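Local coordinates for protein omega-class glutathione S-transferase (Bombyx mori, PDB 3WD6) that binds glutathione and, as an omega-class member of its superfamily, probably catalyses glutathione transfer and glutathione-dependent reduction of dehydroascorbate, at residues A[82-85]-A[86-89]; A[112-115]-A[116-120]; A[224-228]-A[229-233]. One frame throughout, in Å; residues are numbered along the deposited sequence.

Interaction 1. Residues A[82-85]-A[86-89]; sequences EIAE and DVTI
A beta hairpin at the edge of the thioredoxin-like glutathione-binding domain joins strand 80-82 to the outermost strand 87-90, and its type II turn runs from A84 to V87. A beta bulge shifts the register by one residue between the non-hydrogen-bonded pair E82 and T88 and the hydrogen-bonded pair A84 and V87. Two backbone bonds close the loop: I83 N donates to V87 O at 2.9 Å, and V87 N reaches A84 O at the same length of 2.9 Å. The side chain of E82 adds a third. With CG anti to the backbone N (chi1 -175°) and an extended chain beyond, it runs over the face of the hairpin that it shares with T88 and presents the anti lone pair of OE1 to D86 N, 3.0 Å away. K72 forms salt bridges to both E82 and D86, which probably offsets the closeness of their two carboxylates, while the other oxygen of E82 is hydrogen-bonded to Y33. On this face T88 CG2 rests on the aliphatic part of E82, 3.8 Å from CG. The side chains of I83 and V87 meet obliquely, I83 CG1 lying 3.8 Å from V87 CG1.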
loop_
_atom_site.group_PDB
_atom_site.type_symbol
_atom_site.label_atom_id
_atom_site.label_comp_id
_atom_site.label_asym_id
_atom_site.label_seq_id
_atom_site.Cartn_x
_atom_site.Cartn_y
_atom_site.Cartn_z
ATOM N N GLU A 82 7.295 -9.574 11.920
ATOM C CA GLU A 82 8.047 -10.394 12.864
ATOM C C GLU A 82 7.081 -11.472 13.341
ATOM O O GLU A 82 6.094 -11.172 14.028
ATOM C CB GLU A 82 8.552 -9.545 14.041
ATOM C CG GLU A 82 9.464 -10.290 15.029
ATOM C CD GLU A 82 10.344 -9.328 15.868
ATOM O OE1 GLU A 82 11.350 -9.772 16.473
ATOM O OE2 GLU A 82 10.028 -8.118 15.919
ATOM N N ILE A 83 7.347 -12.725 12.975
ATOM C CA ILE A 83 6.355 -13.781 13.209
ATOM C C ILE A 83 6.657 -14.551 14.495
ATOM O O ILE A 83 5.818 -15.334 14.987
ATOM C CB ILE A 83 6.244 -14.731 12.001
ATOM C CG1 ILE A 83 7.619 -15.320 11.654
ATOM C CG2 ILE A 83 5.685 -13.977 10.793
ATOM C CD1 ILE A 83 7.585 -16.293 10.503
ATOM N N ALA A 84 7.857 -14.299 15.028
ATOM C CA ALA A 84 8.362 -14.911 16.253
ATOM C C ALA A 84 9.592 -14.101 16.651
ATOM O O ALA A 84 10.104 -13.317 15.827
ATOM C CB ALA A 84 8.735 -16.360 15.999
ATOM N N GLU A 85 10.085 -14.266 17.881
ATOM C CA GLU A 85 11.185 -13.400 18.313
ATOM C C GLU A 85 12.408 -13.524 17.384
ATOM O O GLU A 85 12.919 -14.619 17.150
ATOM C CB GLU A 85 11.591 -13.637 19.768
ATOM C CG GLU A 85 12.419 -12.460 20.323
ATOM C CD GLU A 85 12.837 -12.620 21.782
ATOM O OE1 GLU A 85 12.682 -13.728 22.359
ATOM O OE2 GLU A 85 13.335 -11.623 22.351
ATOM N N ASP A 86 12.852 -12.392 16.849
ATOM C CA ASP A 86 14.005 -12.352 15.960
ATOM C C ASP A 86 13.812 -13.192 14.696
ATOM O O ASP A 86 14.798 -13.653 14.093
ATOM C CB ASP A 86 15.285 -12.785 16.691
ATOM C CG ASP A 86 15.584 -11.923 17.917
ATOM O OD1 ASP A 86 15.204 -10.728 17.916
ATOM O OD2 ASP A 86 16.192 -12.445 18.887
ATOM N N VAL A 87 12.558 -13.390 14.290
ATOM C CA VAL A 87 12.271 -14.043 13.009
ATOM C C VAL A 87 11.351 -13.142 12.172
ATOM O O VAL A 87 10.152 -12.958 12.490
ATOM C CB VAL A 87 11.675 -15.462 13.200
ATOM C CG1 VAL A 87 11.345 -16.100 11.849
ATOM C CG2 VAL A 87 12.647 -16.345 14.002
ATOM N N THR A 88 11.923 -12.565 11.115
ATOM C CA THR A 88 11.225 -11.541 10.369
ATOM C C THR A 88 11.244 -11.779 8.877
ATOM O O THR A 88 12.171 -12.409 8.339
ATOM C CB THR A 88 11.830 -10.161 10.612
ATOM O OG1 THR A 88 13.181 -10.163 10.129
ATOM C CG2 THR A 88 11.769 -9.796 12.107
ATOM N N ILE A 89 10.218 -11.241 8.217
ATOM C CA ILE A 89 10.120 -11.249 6.763
ATOM C C ILE A 89 9.968 -9.797 6.313
ATOM O O ILE A 89 9.284 -9.003 6.977
ATOM C CB ILE A 89 8.864 -12.022 6.311
ATOM C CG1 ILE A 89 8.916 -13.457 6.815
ATOM C CG2 ILE A 89 8.742 -12.010 4.795
ATOM C CD1 ILE A 89 9.901 -14.284 6.058
#

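Interaction 2. Residues A[112-115]-A[116-120]; sequences DPLK and KALDK
This is a helix N-terminus, the capped first turns of helix 113-125, which lies at the protein surface after the loop carrying L109 and P110. D112 is the N-cap: its OD2 accepts from K115 N at 3.1 Å, the donor standing 42° out of the carboxylate plane. The backbone carbonyl of the same residue starts the helical ladder, D112 O receiving K116 N at 2.8 Å. P113 fills the first turn, where its lack of an N-H costs no helical bond, and its O accepts from A117 N. Next in the ladder, L118 N donates to L114 O at 3.1 Å, and the L118 side chain leans back over that carbonyl, bringing CD1 to 3.5 Å from L114 O. L114 has CG anti to the backbone N (chi1 -179°), which carries its CD1 toward L118 CD1, 4.1 Å away. Shortening L118 to an alanine is likely to leave the L114 methyl without its apolar neighbour and the L114 carbonyl less covered. Further along, D119 is salt-bridged to R165 and K120 to E97. At the cap, the D112 carboxylate satisfies an amide that has no helical carbonyl before it, and its negative charge would probably complement the helix dipole.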
loop_
_atom_site.group_PDB
_atom_site.type_symbol
_atom_site.label_atom_id
_atom_site.label_comp_id
_atom_site.label_asym_id
_atom_site.label_seq_id
_atom_site.Cartn_x
_atom_site.Cartn_y
_atom_site.Cartn_z
ATOM N N ASP A 112 -5.700 -21.627 -8.381
ATOM C CA ASP A 112 -5.250 -22.057 -9.709
ATOM C C ASP A 112 -4.000 -21.301 -10.182
ATOM O O ASP A 112 -3.996 -20.060 -10.245
ATOM C CB ASP A 112 -6.374 -21.898 -10.739
ATOM C CG ASP A 112 -5.878 -22.105 -12.148
ATOM O OD1 ASP A 112 -5.467 -23.250 -12.452
ATOM O OD2 ASP A 112 -5.875 -21.131 -12.947
ATOM N N PRO A 113 -2.934 -22.036 -10.529
ATOM C CA PRO A 113 -1.647 -21.360 -10.776
ATOM C C PRO A 113 -1.724 -20.303 -11.877
ATOM O O PRO A 113 -1.061 -19.259 -11.795
ATOM C CB PRO A 113 -0.718 -22.506 -11.188
ATOM C CG PRO A 113 -1.322 -23.717 -10.536
ATOM C CD PRO A 113 -2.815 -23.499 -10.631
ATOM N N LEU A 114 -2.520 -20.576 -12.903
ATOM C CA LEU A 114 -2.651 -19.643 -14.007
ATOM C C LEU A 114 -3.299 -18.343 -13.548
ATOM O O LEU A 114 -2.799 -17.261 -13.865
ATOM C CB LEU A 114 -3.459 -20.276 -15.135
ATOM C CG LEU A 114 -3.691 -19.447 -16.397
ATOM C CD1 LEU A 114 -2.422 -18.705 -16.839
ATOM C CD2 LEU A 114 -4.185 -20.373 -17.499
ATOM N N LYS A 115 -4.412 -18.452 -12.816
ATOM C CA LYS A 115 -5.072 -17.285 -12.217
ATOM C C LYS A 115 -4.168 -16.528 -11.227
ATOM O O LYS A 115 -4.159 -15.289 -11.190
ATOM C CB LYS A 115 -6.372 -17.707 -11.528
ATOM C CG LYS A 115 -7.584 -17.674 -12.443
ATOM C CD LYS A 115 -8.505 -18.853 -12.185
ATOM C CE LYS A 115 -9.641 -18.871 -13.203
ATOM N NZ LYS A 115 -9.980 -20.257 -13.642
ATOM N N LYS A 116 -3.419 -17.280 -10.424
ATOM C CA LYS A 116 -2.426 -16.694 -9.537
ATOM C C LYS A 116 -1.475 -15.811 -10.348
ATOM O O LYS A 116 -1.227 -14.647 -9.989
ATOM C CB LYS A 116 -1.635 -17.795 -8.812
ATOM C CG LYS A 116 -1.005 -17.333 -7.496
ATOM C CD LYS A 116 -0.183 -18.433 -6.807
ATOM C CE LYS A 116 -1.047 -19.627 -6.401
ATOM N NZ LYS A 116 -1.006 -19.918 -4.930
ATOM N N ALA A 117 -0.952 -16.359 -11.448
ATOM C CA ALA A 117 0.018 -15.639 -12.267
ATOM C C ALA A 117 -0.576 -14.336 -12.773
ATOM O O ALA A 117 0.060 -13.281 -12.667
ATOM C CB ALA A 117 0.498 -16.498 -13.433
ATOM N N LEU A 118 -1.781 -14.419 -13.341
ATOM C CA LEU A 118 -2.496 -13.243 -13.839
ATOM C C LEU A 118 -2.608 -12.159 -12.771
ATOM O O LEU A 118 -2.385 -10.977 -13.045
ATOM C CB LEU A 118 -3.891 -13.631 -14.312
ATOM C CG LEU A 118 -4.013 -14.145 -15.747
ATOM C CD1 LEU A 118 -2.678 -14.698 -16.244
ATOM C CD2 LEU A 118 -5.141 -15.177 -15.864
ATOM N N ASP A 119 -2.948 -12.549 -11.550
ATOM C CA ASP A 119 -2.979 -11.580 -10.470
ATOM C C ASP A 119 -1.641 -10.880 -10.272
ATOM O O ASP A 119 -1.607 -9.661 -10.127
ATOM C CB ASP A 119 -3.442 -12.228 -9.178
ATOM C CG ASP A 119 -4.934 -12.142 -9.006
ATOM O OD1 ASP A 119 -5.638 -11.911 -10.030
ATOM O OD2 ASP A 119 -5.395 -12.285 -7.850
ATOM N N LYS A 120 -0.542 -11.629 -10.295
ATOM C CA LYS A 120 0.776 -11.026 -10.081
ATOM C C LYS A 120 1.139 -10.088 -11.237
ATOM O O LYS A 120 1.733 -9.019 -11.026
ATOM C CB LYS A 120 1.856 -12.103 -9.890
ATOM C CG LYS A 120 1.473 -13.199 -8.893
ATOM C CD LYS A 120 2.705 -13.908 -8.333
ATOM C CE LYS A 120 2.355 -14.608 -7.005
ATOM N NZ LYS A 120 3.537 -14.888 -6.119
#

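Interaction 3. Residues A[224-228]-A[229-233]; sequences YLIPL and EILAK
P227 O takes two backbone amides at once. L231 N approaches in the carbonyl plane at 3.1 Å, whereas I230 N lies at 2.9 Å from P227 O but makes only a weak bond, bent to 121° at the hydrogen. The next bond of the series, from A232 N to L228 O, is nearly straight. P227 sits at the N-cap position of helix 228-240, the last helix of the chain, following a loop from helix 219-222; its ring carries no acceptor for the first amides, and its carbonyl begins the helical bonding.

Around this start the side chains fold back over the helix end. I226, just before the proline, has CG1 anti to the carbonyl carbon (chi1 -58°), which leaves CG2 anti to the backbone N and carries that methyl over the first turn, 3.7 Å from L231 CB and 4.1 Å from I230 CG2. The I226 and L231 side chains cross at about a right angle, and their delta methyls also meet. I226 and L231, the residue before the N-cap and the fourth residue of the helix, form a hydrophobic staple. P227 CB packs against I230 CG1 at 3.9 Å. E229, with CG between the backbone N and the carbonyl carbon (chi1 72°) and a bend at chi2, curls back until both carboxylate oxygens touch the proline ring carbon, OE1 lying 3.7 Å from P227 CB. L228 and L231 make a looser contact through their CD2 methyls.

The approach to the helix is tied to the rest of the protein as well. I226 N is hydrogen-bonded to E187 on helix 177-189, Y224 OH is hydrogen-bonded to N34 and Y224 O to R36, both in the glutathione-binding domain, and the I226 side chain touches R36 and Y37, close in sequence to the glutathione-binding C38.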
loop_
_atom_site.group_PDB
_atom_site.type_symbol
_atom_site.label_atom_id
_atom_site.label_comp_id
_atom_site.label_asym_id
_atom_site.label_seq_id
_atom_site.Cartn_x
_atom_site.Cartn_y
_atom_site.Cartn_z
ATOM N N TYR A 224 -8.313 1.701 7.588
ATOM C CA TYR A 224 -6.946 2.218 7.508
ATOM C C TYR A 224 -6.839 3.492 6.647
ATOM O O TYR A 224 -5.751 4.037 6.480
ATOM C CB TYR A 224 -5.987 1.131 6.962
ATOM C CG TYR A 224 -4.499 1.419 7.122
ATOM C CD1 TYR A 224 -3.936 1.592 8.386
ATOM C CD2 TYR A 224 -3.645 1.481 6.011
ATOM C CE1 TYR A 224 -2.551 1.842 8.554
ATOM C CE2 TYR A 224 -2.245 1.725 6.165
ATOM C CZ TYR A 224 -1.720 1.907 7.450
ATOM O OH TYR A 224 -0.372 2.161 7.646
ATOM N N LEU A 225 -7.952 3.946 6.072
ATOM C CA LEU A 225 -7.930 5.146 5.220
ATOM C C LEU A 225 -7.235 6.341 5.888
ATOM O O LEU A 225 -7.395 6.583 7.096
ATOM C CB LEU A 225 -9.346 5.580 4.853
ATOM C CG LEU A 225 -9.984 4.798 3.710
ATOM C CD1 LEU A 225 -11.415 5.344 3.460
ATOM C CD2 LEU A 225 -9.105 4.874 2.440
ATOM N N ILE A 226 -6.468 7.084 5.098
ATOM C CA ILE A 226 -5.942 8.356 5.547
ATOM C C ILE A 226 -6.892 9.471 5.070
ATOM O O ILE A 226 -7.108 9.620 3.853
ATOM C CB ILE A 226 -4.541 8.568 4.976
ATOM C CG1 ILE A 226 -3.642 7.407 5.425
ATOM C CG2 ILE A 226 -3.964 9.941 5.386
ATOM C CD1 ILE A 226 -2.233 7.431 4.826
ATOM N N PRO A 227 -7.476 10.250 6.013
ATOM C CA PRO A 227 -8.335 11.361 5.558
ATOM C C PRO A 227 -7.581 12.221 4.528
ATOM O O PRO A 227 -6.402 12.564 4.755
ATOM C CB PRO A 227 -8.599 12.158 6.841
ATOM C CG PRO A 227 -8.433 11.163 7.950
ATOM C CD PRO A 227 -7.317 10.242 7.482
ATOM N N LEU A 228 -8.228 12.546 3.408
ATOM C CA LEU A 228 -7.521 13.148 2.271
ATOM C C LEU A 228 -6.812 14.484 2.557
ATOM O O LEU A 228 -5.762 14.780 1.961
ATOM C CB LEU A 228 -8.452 13.268 1.060
ATOM C CG LEU A 228 -8.577 11.960 0.274
ATOM C CD1 LEU A 228 -9.686 12.033 -0.758
ATOM C CD2 LEU A 228 -7.235 11.608 -0.383
ATOM N N GLU A 229 -7.371 15.290 3.456
ATOM C CA GLU A 229 -6.721 16.547 3.790
ATOM C C GLU A 229 -5.436 16.264 4.558
ATOM O O GLU A 229 -4.452 16.987 4.421
ATOM C CB GLU A 229 -7.647 17.467 4.596
ATOM C CG GLU A 229 -7.886 17.026 6.036
ATOM C CD GLU A 229 -8.973 15.974 6.153
ATOM O OE1 GLU A 229 -9.335 15.355 5.112
ATOM O OE2 GLU A 229 -9.460 15.764 7.294
ATOM N N ILE A 230 -5.430 15.201 5.355
ATOM C CA ILE A 230 -4.203 14.816 6.050
ATOM C C ILE A 230 -3.140 14.313 5.082
ATOM O O ILE A 230 -1.940 14.600 5.233
ATOM C CB ILE A 230 -4.451 13.701 7.072
ATOM C CG1 ILE A 230 -5.465 14.158 8.136
ATOM C CG2 ILE A 230 -3.114 13.241 7.671
ATOM C CD1 ILE A 230 -4.983 15.344 8.952
ATOM N N LEU A 231 -3.576 13.537 4.092
ATOM C CA LEU A 231 -2.632 12.950 3.152
ATOM C C LEU A 231 -2.011 14.054 2.295
ATOM O O LEU A 231 -0.805 14.063 2.059
ATOM C CB LEU A 231 -3.325 11.878 2.302
ATOM C CG LEU A 231 -2.466 11.084 1.312
ATOM C CD1 LEU A 231 -1.311 10.367 2.009
ATOM C CD2 LEU A 231 -3.329 10.091 0.526
ATOM N N ALA A 232 -2.844 14.992 1.843
ATOM C CA ALA A 232 -2.357 16.156 1.111
ATOM C C ALA A 232 -1.376 16.971 1.947
ATOM O O ALA A 232 -0.351 17.409 1.424
ATOM C CB ALA A 232 -3.514 17.031 0.645
ATOM N N LYS A 233 -1.684 17.183 3.228
ATOM C CA LYS A 233 -0.748 17.890 4.103
ATOM C C LYS A 233 0.587 17.153 4.098
ATOM O O LYS A 233 1.646 17.739 3.826
ATOM C CB LYS A 233 -1.271 17.983 5.533
ATOM C CG LYS A 233 -0.883 19.296 6.240
ATOM C CD LYS A 233 -0.708 19.139 7.763
ATOM C CE LYS A 233 -1.861 19.757 8.556
ATOM N NZ LYS A 233 -1.388 20.342 9.852
#

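In the fold
The three contacts lie in series along the chain, none nesting in or crossing another, and each is local, its two segments following one another without a gap. Interaction 1 comes first and closes the hairpin between strands 80-82 and 87-90 at the margin of the thioredoxin-like sheet. After helix 92-102, interaction 2 begins helix 113-125, the first of the following run of helices, and its centre is about 28 Å from that of interaction 1. Interaction 3, far down the chain, turns the loop after helix 219-222 into helix 228-240, joining this terminal helix to helix 177-189 and to the glutathione-binding domain. Interactions 2 and 3 lie on opposite sides of the chain's centre, their own centres about 33 Å apart.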